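Local coordinates for protein triosephosphate isomerase (Trichomonas vaginalis, PDB 4O4V) that probably catalyses the interconversion of D-glyceraldehyde 3-phosphate and dihydroxyacetone phosphate, a step of glycolysis and gluconeogenesis, as a homodimer, at residues Thr90-Ser95 against Met120-Cys125; Phe114-Gly119 against Ala152-Lys157; Cys126-Ser131 against Glu140-Gln145. One frame throughout, in Å; residues are numbered along the deposited sequence. Where two conformers were deposited one is given.

Contact 1: Thr90-Ser95 against Met120-Cys125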
ATOM      1  N   THR A  90      12.707  -5.270  -2.550  1.00  7.41           N
ATOM      2  CA  THR A  90      11.267  -5.454  -2.380  1.00  7.15           C
ATOM      3  C   THR A  90      10.873  -6.892  -2.656  1.00  6.97           C
ATOM      4  O   THR A  90      11.458  -7.565  -3.517  1.00  7.60           O
ATOM      5  CB  THR A  90      10.425  -4.508  -3.276  1.00  8.10           C
ATOM      6  OG1 THR A  90       9.041  -4.571  -2.885  1.00  8.48           O
ATOM      7  CG2 THR A  90      10.593  -4.782  -4.739  1.00 10.48           C
ATOM      8  N   ILE A  91       9.845  -7.349  -1.955  1.00  6.84           N
ATOM      9  CA  ILE A  91       9.082  -8.546  -2.340  1.00  6.35           C
ATOM     10  C   ILE A  91       8.116  -8.181  -3.445  1.00  6.52           C
ATOM     11  O   ILE A  91       7.562  -7.074  -3.433  1.00  7.30           O
ATOM     12  CB  ILE A  91       8.328  -9.123  -1.121  1.00  6.53           C
ATOM     13  CG1 ILE A  91       9.306  -9.461   0.016  1.00  7.32           C
ATOM     14  CG2 ILE A  91       7.488 -10.350  -1.478  1.00  7.54           C
ATOM     15  CD1 ILE A  91       8.636  -9.839   1.323  1.00  9.14           C
ATOM     16  N   LEU A  92       7.894  -9.102  -4.384  1.00  6.68           N
ATOM     17  CA  LEU A  92       6.866  -8.966  -5.417  1.00  6.81           C
ATOM     18  C   LEU A  92       6.113 -10.258  -5.569  1.00  7.55           C
ATOM     19  O   LEU A  92       6.707 -11.336  -5.522  1.00  7.44           O
ATOM     20  CB  LEU A  92       7.502  -8.615  -6.782  1.00  7.37           C
ATOM     21  CG  LEU A  92       8.149  -7.242  -6.903  1.00  8.46           C
ATOM     22  CD1 LEU A  92       8.769  -7.096  -8.281  1.00  9.99           C
ATOM     23  CD2 LEU A  92       7.132  -6.163  -6.653  1.00 10.31           C
ATOM     24  N   GLY A  93       4.817 -10.151  -5.824  1.00  6.97           N
ATOM     25  CA  GLY A  93       4.028 -11.313  -6.202  1.00  7.31           C
ATOM     26  C   GLY A  93       3.722 -12.298  -5.091  1.00  6.97           C
ATOM     27  O   GLY A  93       3.364 -13.446  -5.345  1.00  7.40           O
ATOM     28  N   HIS A  94       3.812 -11.863  -3.849  1.00  6.95           N
ATOM     29  CA  HIS A  94       3.457 -12.720  -2.730  1.00  7.17           C
ATOM     30  C   HIS A  94       2.045 -13.242  -2.925  1.00  7.02           C
ATOM     31  O   HIS A  94       1.152 -12.519  -3.409  1.00  7.43           O
ATOM     32  CB  HIS A  94       3.551 -11.933  -1.425  1.00  7.07           C
ATOM     33  CG  HIS A  94       3.514 -12.796  -0.226  1.00  7.42           C
ATOM     34  ND1 HIS A  94       2.354 -13.281   0.323  1.00  8.11           N
ATOM     35  CD2 HIS A  94       4.528 -13.315   0.492  1.00  8.02           C
ATOM     36  CE1 HIS A  94       2.670 -14.088   1.315  1.00  7.93           C
ATOM     37  NE2 HIS A  94       3.983 -14.092   1.456  1.00  8.44           N
ATOM     38  N   SER A  95       1.829 -14.488  -2.547  1.00  7.43           N
ATOM     39  CA  SER A  95       0.514 -15.111  -2.676  1.00  7.54           C
ATOM     40  C   SER A  95      -0.627 -14.254  -2.124  1.00  7.61           C
ATOM     41  O   SER A  95      -1.726 -14.277  -2.676  1.00  8.25           O
ATOM     42  CB  SER A  95       0.507 -16.490  -2.011  1.00  9.40           C
ATOM     43  OG  SER A  95       0.718 -16.433  -0.619  1.00 11.18           O
ATOM     44  N   MET A 120      16.610  -1.619  -7.845  0.54 11.75           N
ATOM     45  CA  MET A 120      16.155  -2.515  -6.794  0.54 10.98           C
ATOM     46  C   MET A 120      16.622  -3.914  -7.047  0.54 10.31           C
ATOM     47  O   MET A 120      16.942  -4.326  -8.160  0.54  9.27           O
ATOM     48  CB  MET A 120      14.647  -2.568  -6.741  0.54 12.74           C
ATOM     49  CG  MET A 120      14.034  -1.240  -6.482  0.54 11.72           C
ATOM     50  SD  MET A 120      14.412  -0.549  -4.867  0.54 17.01           S
ATOM     51  CE  MET A 120      13.600  -1.642  -3.710  0.54 16.57           C
ATOM     52  N   LYS A 121      16.584  -4.664  -5.969  1.00  9.72           N
ATOM     53  CA  LYS A 121      16.639  -6.108  -5.996  1.00  8.76           C
ATOM     54  C   LYS A 121      15.292  -6.655  -5.586  1.00  8.16           C
ATOM     55  O   LYS A 121      14.587  -6.011  -4.792  1.00  8.90           O
ATOM     56  CB  LYS A 121      17.715  -6.602  -5.031  1.00 10.03           C
ATOM     57  CG  LYS A 121      19.106  -6.059  -5.335  1.00 12.41           C
ATOM     58  CD  LYS A 121      20.131  -6.527  -4.302  1.00 14.57           C
ATOM     59  CE  LYS A 121      21.546  -6.015  -4.614  1.00 20.28           C
ATOM     60  NZ  LYS A 121      22.533  -6.726  -3.772  1.00 22.06           N
ATOM     61  N   ILE A 122      14.909  -7.820  -6.116  1.00  7.65           N
ATOM     62  CA  ILE A 122      13.581  -8.336  -5.918  1.00  7.09           C
ATOM     63  C   ILE A 122      13.566  -9.749  -5.391  1.00  7.58           C
ATOM     64  O   ILE A 122      14.428 -10.575  -5.763  1.00  7.69           O
ATOM     65  CB  ILE A 122      12.707  -8.252  -7.201  1.00  7.49           C
ATOM     66  CG1 ILE A 122      13.172  -9.179  -8.322  1.00  8.51           C
ATOM     67  CG2 ILE A 122      12.625  -6.807  -7.695  1.00  9.49           C
ATOM     68  CD1 ILE A 122      12.267  -9.195  -9.566  1.00  9.21           C
ATOM     69  N   ILE A 123      12.571 -10.045  -4.563  1.00  7.26           N
ATOM     70  CA  ILE A 123      12.227 -11.396  -4.160  1.00  7.34           C
ATOM     71  C   ILE A 123      10.891 -11.681  -4.824  1.00  6.81           C
ATOM     72  O   ILE A 123       9.838 -11.173  -4.384  1.00  8.01           O
ATOM     73  CB  ILE A 123      12.126 -11.561  -2.645  1.00  7.38           C
ATOM     74  CG1 ILE A 123      13.428 -11.177  -1.938  1.00  8.06           C
ATOM     75  CG2 ILE A 123      11.702 -12.987  -2.288  1.00  8.91           C
ATOM     76  CD1 ILE A 123      13.261 -10.935  -0.454  1.00 10.37           C
ATOM     77  N   TYR A 124      10.919 -12.428  -5.916  1.00  6.84           N
ATOM     78  CA  TYR A 124       9.735 -12.652  -6.761  1.00  7.32           C
ATOM     79  C   TYR A 124       9.097 -13.985  -6.381  1.00  6.87           C
ATOM     80  O   TYR A 124       9.776 -15.028  -6.436  1.00  7.41           O
ATOM     81  CB  TYR A 124      10.133 -12.643  -8.235  1.00  8.05           C
ATOM     82  CG  TYR A 124       8.965 -12.530  -9.183  1.00  8.75           C
ATOM     83  CD1 TYR A 124       8.285 -13.639  -9.611  1.00  9.60           C
ATOM     84  CD2 TYR A 124       8.542 -11.286  -9.635  1.00  9.85           C
ATOM     85  CE1 TYR A 124       7.207 -13.519 -10.524  1.00  9.97           C
ATOM     86  CE2 TYR A 124       7.503 -11.169 -10.523  1.00 11.05           C
ATOM     87  CZ  TYR A 124       6.837 -12.273 -10.954  1.00 10.06           C
ATOM     88  OH  TYR A 124       5.816 -12.086 -11.868  1.00 12.87           O
ATOM     89  N   CYS A 125       7.836 -13.978  -5.984  1.00  7.00           N
ATOM     90  CA  CYS A 125       7.170 -15.157  -5.459  1.00  7.22           C
ATOM     91  C   CYS A 125       6.277 -15.821  -6.479  1.00  7.09           C
ATOM     92  O   CYS A 125       5.652 -15.159  -7.297  1.00  8.79           O
ATOM     93  CB  CYS A 125       6.314 -14.737  -4.248  1.00  6.71           C
ATOM     94  SG  CYS A 125       7.202 -13.949  -2.894  1.00  8.21           S
TER
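Thr90 and Leu92 hold Ile122 between them on one face of the parallel strands 90-92 and 121-125. The bump is methyl CG2 of Ile122. It meets Leu92 CD1 at 3.9 Å and Thr90 CG2 at 4.1 Å, and so fills the hollow between the two. Ile122 places its CG1 between the backbone N and the carbonyl carbon (chi1 68°), which leaves CG2 beside the backbone N. Farther on, Leu92 CB lies 4.0 Å from CD2 of Tyr124 and approaches the ring obliquely. Helix 105-117 packs on this face through Leu108, Lys111 and Ala112.

Ile91 and Ile123 point to the other face, towards strand 5-9. Ile91 splits its branches. CG1 faces Ile123 CD1 at 4.2 Å, while CG2 meets Cys125 SG at 3.9 Å.

Four backbone hydrogen bonds join the strands within the sheet, from Thr90 N to Lys121 O at one end to Cys125 N to Leu92 O at the other. Gly93, at positive phi, then turns the chain, and its O lies 3.4 Å from Cys125 CB. His94 follows as N-cap, with ND1 bonded to Glu96 N. The arrangement is that of neighbouring strands in a TIM barrel, with the loop that begins at Gly93 leaving the C-terminal end of strand 90-92.

Contact 2: Phe114-Gly119 against Ala152-Lys157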
ATOM      1  N   PHE A 114      10.276  -2.636 -13.714  1.00  9.69           N
ATOM      2  CA  PHE A 114      10.454  -1.273 -13.228  1.00 10.15           C
ATOM      3  C   PHE A 114      11.381  -1.238 -12.022  1.00  8.86           C
ATOM      4  O   PHE A 114      12.286  -0.401 -11.956  1.00 10.21           O
ATOM      5  CB  PHE A 114       9.108  -0.635 -12.899  1.00 10.25           C
ATOM      6  CG  PHE A 114       9.230   0.788 -12.489  1.00 10.18           C
ATOM      7  CD1 PHE A 114       9.467   1.747 -13.417  1.00 12.28           C
ATOM      8  CD2 PHE A 114       9.128   1.159 -11.145  1.00 10.84           C
ATOM      9  CE1 PHE A 114       9.627   3.069 -13.042  1.00 13.15           C
ATOM     10  CE2 PHE A 114       9.274   2.470 -10.785  1.00 12.79           C
ATOM     11  CZ  PHE A 114       9.529   3.410 -11.726  1.00 14.31           C
ATOM     12  N   ALA A 115      11.198  -2.169 -11.089  1.00  8.98           N
ATOM     13  CA  ALA A 115      12.055  -2.195  -9.901  1.00  8.67           C
ATOM     14  C   ALA A 115      13.527  -2.434 -10.292  1.00  8.41           C
ATOM     15  O   ALA A 115      14.434  -1.699  -9.858  1.00  9.64           O
ATOM     16  CB  ALA A 115      11.578  -3.243  -8.932  1.00  8.82           C
ATOM     17  N   LEU A 116      13.761  -3.449 -11.119  1.00  8.74           N
ATOM     18  CA  LEU A 116      15.132  -3.814 -11.507  1.00  9.01           C
ATOM     19  C   LEU A 116      15.790  -2.710 -12.310  1.00  9.93           C
ATOM     20  O   LEU A 116      16.969  -2.381 -12.068  1.00 11.97           O
ATOM     21  CB  LEU A 116      15.143  -5.130 -12.267  1.00  8.87           C
ATOM     22  CG  LEU A 116      14.824  -6.347 -11.406  1.00  8.94           C
ATOM     23  CD1 LEU A 116      14.462  -7.520 -12.269  1.00  9.32           C
ATOM     24  CD2 LEU A 116      15.958  -6.684 -10.446  1.00  9.49           C
ATOM     25  N   GLU A 117      15.063  -2.100 -13.250  1.00 10.24           N
ATOM     26  CA  GLU A 117      15.700  -1.084 -14.069  1.00 11.87           C
ATOM     27  C   GLU A 117      15.987   0.166 -13.266  1.00 12.77           C
ATOM     28  O   GLU A 117      16.816   0.988 -13.689  1.00 15.24           O
ATOM     29  CB  GLU A 117      14.920  -0.849 -15.373  1.00 15.99           C
ATOM     30  CG  GLU A 117      13.715  -0.082 -15.212  1.00 14.95           C
ATOM     31  CD  GLU A 117      12.737  -0.195 -16.394  1.00 17.79           C
ATOM     32  OE1 GLU A 117      12.996  -0.914 -17.384  1.00 16.93           O
ATOM     33  OE2 GLU A 117      11.676   0.441 -16.300  1.00 21.10           O
ATOM     34  N   ASN A 118      15.376   0.320 -12.096  1.00 11.81           N
ATOM     35  CA  ASN A 118      15.617   1.451 -11.200  1.00 13.78           C
ATOM     36  C   ASN A 118      16.491   1.097  -9.999  1.00 13.85           C
ATOM     37  O   ASN A 118      16.514   1.814  -9.009  1.00 18.06           O
ATOM     38  CB  ASN A 118      14.285   2.067 -10.754  1.00 14.19           C
ATOM     39  CG  ASN A 118      13.654   2.896 -11.835  1.00 15.41           C
ATOM     40  OD1 ASN A 118      13.937   4.101 -11.924  1.00 21.37           O
ATOM     41  ND2 ASN A 118      12.850   2.298 -12.692  1.00 13.42           N
ATOM     42  N   GLY A 119      17.206  -0.013 -10.094  1.00 13.86           N
ATOM     43  CA  GLY A 119      18.250  -0.346  -9.138  1.00 16.31           C
ATOM     44  C   GLY A 119      17.830  -1.080  -7.875  1.00 14.92           C
ATOM     45  O   GLY A 119      18.607  -1.134  -6.932  1.00 18.26           O
ATOM     46  N   ALA A 152      10.618  -9.979 -18.198  1.00 13.23           N
ATOM     47  CA  ALA A 152      10.662  -8.726 -17.448  1.00 13.19           C
ATOM     48  C   ALA A 152      12.058  -8.395 -16.944  1.00 14.31           C
ATOM     49  O   ALA A 152      12.359  -7.234 -16.681  1.00 14.82           O
ATOM     50  CB  ALA A 152       9.696  -8.762 -16.291  1.00 14.83           C
ATOM     51  N   ILE A 153      12.920  -9.402 -16.795  1.00 11.87           N
ATOM     52  CA  ILE A 153      14.217  -9.175 -16.181  1.00 10.97           C
ATOM     53  C   ILE A 153      15.120  -8.460 -17.176  1.00 11.54           C
ATOM     54  O   ILE A 153      15.479  -9.021 -18.231  1.00 12.98           O
ATOM     55  CB  ILE A 153      14.863 -10.502 -15.710  1.00 12.14           C
ATOM     56  CG1 ILE A 153      13.891 -11.328 -14.848  1.00 12.68           C
ATOM     57  CG2 ILE A 153      16.176 -10.210 -15.024  1.00 12.47           C
ATOM     58  CD1 ILE A 153      13.219 -10.559 -13.712  1.00 10.93           C
ATOM     59  N   PRO A 154      15.552  -7.215 -16.905  1.00 12.31           N
ATOM     60  CA  PRO A 154      16.408  -6.536 -17.894  1.00 14.01           C
ATOM     61  C   PRO A 154      17.735  -7.206 -18.036  1.00 13.67           C
ATOM     62  O   PRO A 154      18.211  -7.934 -17.157  1.00 14.37           O
ATOM     63  CB  PRO A 154      16.579  -5.122 -17.316  1.00 13.87           C
ATOM     64  CG  PRO A 154      15.476  -4.968 -16.322  1.00 13.82           C
ATOM     65  CD  PRO A 154      15.216  -6.341 -15.778  1.00 11.95           C
ATOM     66  N   ALA A 155      18.340  -6.952 -19.189  1.00 15.16           N
ATOM     67  CA  ALA A 155      19.665  -7.463 -19.491  1.00 15.76           C
ATOM     68  C   ALA A 155      20.603  -7.128 -18.343  1.00 15.42           C
ATOM     69  O   ALA A 155      20.671  -5.983 -17.882  1.00 17.56           O
ATOM     70  CB  ALA A 155      20.182  -6.850 -20.793  1.00 19.38           C
ATOM     71  N   GLY A 156      21.302  -8.133 -17.841  1.00 16.56           N
ATOM     72  CA  GLY A 156      22.283  -7.872 -16.803  1.00 15.64           C
ATOM     73  C   GLY A 156      21.778  -7.822 -15.373  1.00 17.06           C
ATOM     74  O   GLY A 156      22.563  -7.503 -14.482  1.00 20.18           O
ATOM     75  N   LYS A 157      20.499  -8.120 -15.138  1.00 12.98           N
ATOM     76  CA  LYS A 157      19.907  -7.936 -13.821  1.00 12.45           C
ATOM     77  C   LYS A 157      19.628  -9.219 -13.053  1.00 13.34           C
ATOM     78  O   LYS A 157      19.072  -9.149 -11.955  1.00 11.88           O
ATOM     79  CB  LYS A 157      18.617  -7.120 -13.952  1.00 12.71           C
ATOM     80  CG  LYS A 157      18.815  -5.665 -14.290  1.00 15.84           C
ATOM     81  CD  LYS A 157      19.470  -4.931 -13.163  1.00 17.16           C
ATOM     82  CE  LYS A 157      19.526  -3.448 -13.425  1.00 18.65           C
ATOM     83  NZ  LYS A 157      19.937  -2.727 -12.200  1.00 19.72           N
TER
HETATM   84  O   HOH W   1      19.681   0.102 -12.606  1.00 29.98           O
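Leu116, in the last turn of helix 105-117, has its CA 6.7 Å from the CA of Lys157, where a type II beta turn beginning at Pro154 ends. Leu116 points at the facing loop and carries the apolar part of the contact. Its CD1 reaches Ile153 CD1 at 3.6 Å. Its CB lies 3.7 Å from Pro154 CD, and the two side chains cross at about a right angle. Pro154 CD thus sits against both CB and CD1 of Leu116.

Lys157 reaches the helix end with its ammonium group. Its chain bends at chi2 (-67°) and then runs extended. NZ makes a weak hydrogen bond of 3.0 Å to Leu116 O, which also accepts Gly119 N at 3.1 Å. A water accepts from Lys157 NZ at 2.9 Å and donates to Glu117 O at 3.2 Å. The ammonium group therefore serves two carbonyls of the helix terminus, one directly and one through water. Its charge probably suits the negative end of the helix dipole. The carboxylate of Glu117 pairs instead with Lys113.

Gly119, at positive phi, is the C-prime residue of a Schellman motif, with Met120 N bonded to Ala115 O. The motif ends a barrel helix just before the next strand of the TIM barrel.

Contact 3: Cys126-Ser131 against Glu140-Gln145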
ATOM      1  N   CYS A 126       6.210 -17.153  -6.393  1.00  7.21           N
ATOM      2  CA  CYS A 126       5.354 -17.966  -7.241  1.00  7.30           C
ATOM      3  C   CYS A 126       4.863 -19.153  -6.424  1.00  7.16           C
ATOM      4  O   CYS A 126       5.279 -19.323  -5.255  1.00  8.59           O
ATOM      5  CB  CYS A 126       6.178 -18.465  -8.424  1.00  7.84           C
ATOM      6  SG  CYS A 126       7.518 -19.625  -8.023  1.00  9.69           S
ATOM      7  N   GLY A 127       3.943 -19.942  -6.983  1.00  7.62           N
ATOM      8  CA  GLY A 127       3.475 -21.156  -6.324  1.00  7.57           C
ATOM      9  C   GLY A 127       2.061 -21.505  -6.722  1.00  8.08           C
ATOM     10  O   GLY A 127       1.253 -20.629  -7.023  1.00  8.36           O
ATOM     11  N   GLU A 128       1.770 -22.816  -6.712  1.00  8.94           N
ATOM     12  CA  GLU A 128       0.473 -23.325  -7.144  1.00  8.53           C
ATOM     13  C   GLU A 128      -0.493 -23.585  -5.999  1.00  9.21           C
ATOM     14  O   GLU A 128      -0.113 -23.801  -4.852  1.00  9.24           O
ATOM     15  CB  GLU A 128       0.647 -24.592  -7.986  1.00  9.29           C
ATOM     16  CG  GLU A 128       0.702 -25.902  -7.234  1.00  9.64           C
ATOM     17  CD  GLU A 128       1.978 -26.211  -6.491  1.00  8.95           C
ATOM     18  OE1 GLU A 128       2.879 -25.322  -6.363  1.00 10.18           O
ATOM     19  OE2 GLU A 128       2.106 -27.360  -6.013  1.00  9.60           O
ATOM     20  N   HIS A 129      -1.765 -23.584  -6.362  1.00  9.08           N
ATOM     21  CA  HIS A 129      -2.882 -23.840  -5.458  1.00  8.66           C
ATOM     22  C   HIS A 129      -3.236 -25.319  -5.445  1.00  8.29           C
ATOM     23  O   HIS A 129      -2.716 -26.139  -6.211  1.00  9.07           O
ATOM     24  CB  HIS A 129      -4.100 -23.042  -5.897  1.00 11.76           C
ATOM     25  CG  HIS A 129      -3.881 -21.566  -5.842  1.00 14.75           C
ATOM     26  ND1 HIS A 129      -3.159 -20.868  -6.780  1.00 22.03           N
ATOM     27  CD2 HIS A 129      -4.285 -20.654  -4.931  1.00 21.27           C
ATOM     28  CE1 HIS A 129      -3.109 -19.589  -6.436  1.00 16.91           C
ATOM     29  NE2 HIS A 129      -3.797 -19.432  -5.328  1.00 20.22           N
ATOM     30  N   LEU A 130      -4.152 -25.663  -4.547  1.00  9.95           N
ATOM     31  CA  LEU A 130      -4.500 -27.044  -4.316  1.00  9.92           C
ATOM     32  C   LEU A 130      -4.997 -27.781  -5.543  1.00  9.43           C
ATOM     33  O   LEU A 130      -4.599 -28.934  -5.745  1.00 10.22           O
ATOM     34  CB  LEU A 130      -5.517 -27.141  -3.180  1.00 13.20           C
ATOM     35  CG  LEU A 130      -5.915 -28.559  -2.766  1.00 15.36           C
ATOM     36  CD1 LEU A 130      -4.740 -29.304  -2.308  1.00 14.04           C
ATOM     37  CD2 LEU A 130      -6.983 -28.479  -1.663  1.00 19.06           C
ATOM     38  N   SER A 131      -5.838 -27.168  -6.375  1.00 10.13           N
ATOM     39  CA  SER A 131      -6.344 -27.878  -7.536  1.00 10.99           C
ATOM     40  C   SER A 131      -5.215 -28.343  -8.440  1.00  9.11           C
ATOM     41  O   SER A 131      -5.212 -29.468  -8.894  1.00  9.61           O
ATOM     42  CB  SER A 131      -7.309 -27.005  -8.369  1.00 18.89           C
ATOM     43  OG  SER A 131      -8.492 -26.744  -7.666  1.00 28.00           O
ATOM     44  N   GLU A 140       3.654 -27.307 -14.334  1.00 12.72           N
ATOM     45  CA  GLU A 140       3.097 -26.512 -15.412  1.00 13.09           C
ATOM     46  C   GLU A 140       2.636 -25.143 -14.916  1.00 12.68           C
ATOM     47  O   GLU A 140       2.845 -24.124 -15.584  1.00 13.15           O
ATOM     48  CB  GLU A 140       1.929 -27.247 -16.094  1.00 14.87           C
ATOM     49  CG  GLU A 140       2.327 -28.428 -16.952  1.00 17.12           C
ATOM     50  CD  GLU A 140       2.564 -29.724 -16.188  1.00 17.48           C
ATOM     51  OE1 GLU A 140       2.472 -29.764 -14.942  1.00 16.44           O
ATOM     52  OE2 GLU A 140       2.845 -30.739 -16.869  1.00 22.21           O
ATOM     53  N   PHE A 141       1.968 -25.107 -13.765  1.00 11.43           N
ATOM     54  CA  PHE A 141       1.460 -23.853 -13.258  1.00 10.84           C
ATOM     55  C   PHE A 141       2.627 -22.914 -12.899  1.00 12.31           C
ATOM     56  O   PHE A 141       2.618 -21.732 -13.234  1.00 11.94           O
ATOM     57  CB  PHE A 141       0.573 -24.070 -12.033  1.00 10.94           C
ATOM     58  CG  PHE A 141      -0.052 -22.818 -11.530  1.00 11.17           C
ATOM     59  CD1 PHE A 141      -1.263 -22.381 -12.069  1.00 12.10           C
ATOM     60  CD2 PHE A 141       0.561 -22.039 -10.555  1.00 10.72           C
ATOM     61  CE1 PHE A 141      -1.831 -21.204 -11.634  1.00 12.99           C
ATOM     62  CE2 PHE A 141      -0.010 -20.869 -10.109  1.00 12.18           C
ATOM     63  CZ  PHE A 141      -1.219 -20.444 -10.647  1.00 13.59           C
ATOM     64  N   VAL A 142       3.608 -23.435 -12.160  1.00 10.37           N
ATOM     65  CA  VAL A 142       4.755 -22.632 -11.740  1.00 10.49           C
ATOM     66  C   VAL A 142       5.576 -22.215 -12.957  1.00 11.59           C
ATOM     67  O   VAL A 142       6.026 -21.060 -13.049  1.00 12.27           O
ATOM     68  CB  VAL A 142       5.558 -23.380 -10.691  1.00 10.10           C
ATOM     69  CG1 VAL A 142       6.896 -22.705 -10.446  1.00 13.73           C
ATOM     70  CG2 VAL A 142       4.775 -23.519  -9.401  1.00 13.16           C
ATOM     71  N   SER A 143       5.714 -23.085 -13.938  1.00 11.68           N
ATOM     72  CA  SER A 143       6.433 -22.696 -15.151  1.00 12.59           C
ATOM     73  C   SER A 143       5.762 -21.520 -15.848  1.00 13.10           C
ATOM     74  O   SER A 143       6.449 -20.604 -16.312  1.00 13.58           O
ATOM     75  CB  SER A 143       6.586 -23.865 -16.117  1.00 13.55           C
ATOM     76  OG  SER A 143       7.476 -23.540 -17.188  1.00 17.21           O
ATOM     77  N   ALA A 144       4.448 -21.509 -15.964  1.00 12.46           N
ATOM     78  CA  ALA A 144       3.782 -20.389 -16.600  1.00 13.57           C
ATOM     79  C   ALA A 144       4.088 -19.096 -15.855  1.00 12.33           C
ATOM     80  O   ALA A 144       4.290 -18.057 -16.477  1.00 13.38           O
ATOM     81  CB  ALA A 144       2.270 -20.631 -16.671  1.00 15.05           C
ATOM     82  N   GLN A 145       4.102 -19.147 -14.520  1.00 10.94           N
ATOM     83  CA  GLN A 145       4.404 -17.954 -13.735  1.00 11.36           C
ATOM     84  C   GLN A 145       5.836 -17.479 -13.981  1.00 11.28           C
ATOM     85  O   GLN A 145       6.093 -16.274 -14.142  1.00 12.49           O
ATOM     86  CB  GLN A 145       4.204 -18.224 -12.252  1.00 10.07           C
ATOM     87  CG  GLN A 145       2.758 -18.488 -11.856  1.00 10.73           C
ATOM     88  CD  GLN A 145       2.606 -18.614 -10.366  1.00 10.00           C
ATOM     89  OE1 GLN A 145       3.324 -19.397  -9.722  1.00 10.05           O
ATOM     90  NE2 GLN A 145       1.710 -17.831  -9.792  1.00 10.01           N
TER
HETATM   91  O   HOH W   2       1.318 -17.856  -6.878  1.00  8.54           O
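Gln145 sets CG anti to its carbonyl carbon (chi1 -66°) and runs extended to CD, with its carboxamide at the backbone of Gly127; Phe141 sets CG anti to its backbone N (chi1 -176°), with its ring beside Glu128. The contact belongs to a beta-alpha unit of the TIM barrel. The segment leaving strand 121-126 packs against helix 138-149, a later helix of the same connection.

The polar part of the contact is the carboxamide of Gln145. Gly127 N donates to Gln145 OE1 at 2.9 Å, in the carbonyl plane and on a lone pair. The bond is nearly straight, with an N-H...O angle of 164°. The other end of the amide works through a water. Gln145 NE2 donates to it at 2.9 Å, and the water donates to Gly127 O at 2.8 Å. One side chain thus serves both the N-H and the C=O of Gly127, and these two partners should fix the turn of the amide group. Gly127 O also lies 3.3 Å from Phe141 CE2, obliquely to the ring.

Cys126 flanks this site. Its CB lies 3.3 Å from Gln145 OE1, while its SG touches Val142 CG1 at 4.0 Å. Ile189 of helix 179-197 packs on both Cys126 and Val142.

Glu128 CB rests 3.6 Å from Phe141 CD2, obliquely to the ring. Its OE1 lies near Val142 CG2 and bonds Tyr165 OH, while OE2 forms a salt bridge with Arg133. His129 bonds Asp99 through NE2. On the same imidazole, ND1 lies 4.3 Å from Phe141 CZ, which meets the His129 ring at its edge, near its plane.

In the fold
From the N terminus, the chain first passes residues 90-95. Contact 1 closes a loop that holds helices 95-99 and 105-117 and ties two adjacent parallel strands of the barrel to each other. The first segment of contact 2, 114-119, lies inside that loop. Its partner, 152-157, comes after 120-125, so contacts 1 and 2 cross. They also touch, as Ile122 CD1 packs on Leu116 CD1 at 3.9 Å. Contact 2 ties the end of helix 105-117 to the loop before strand 161-165. Contact 3 follows contact 1 in series, opening at Cys126, and is nested inside contact 2 without touching it. It ties the segment after strand 121-126 to helix 138-149.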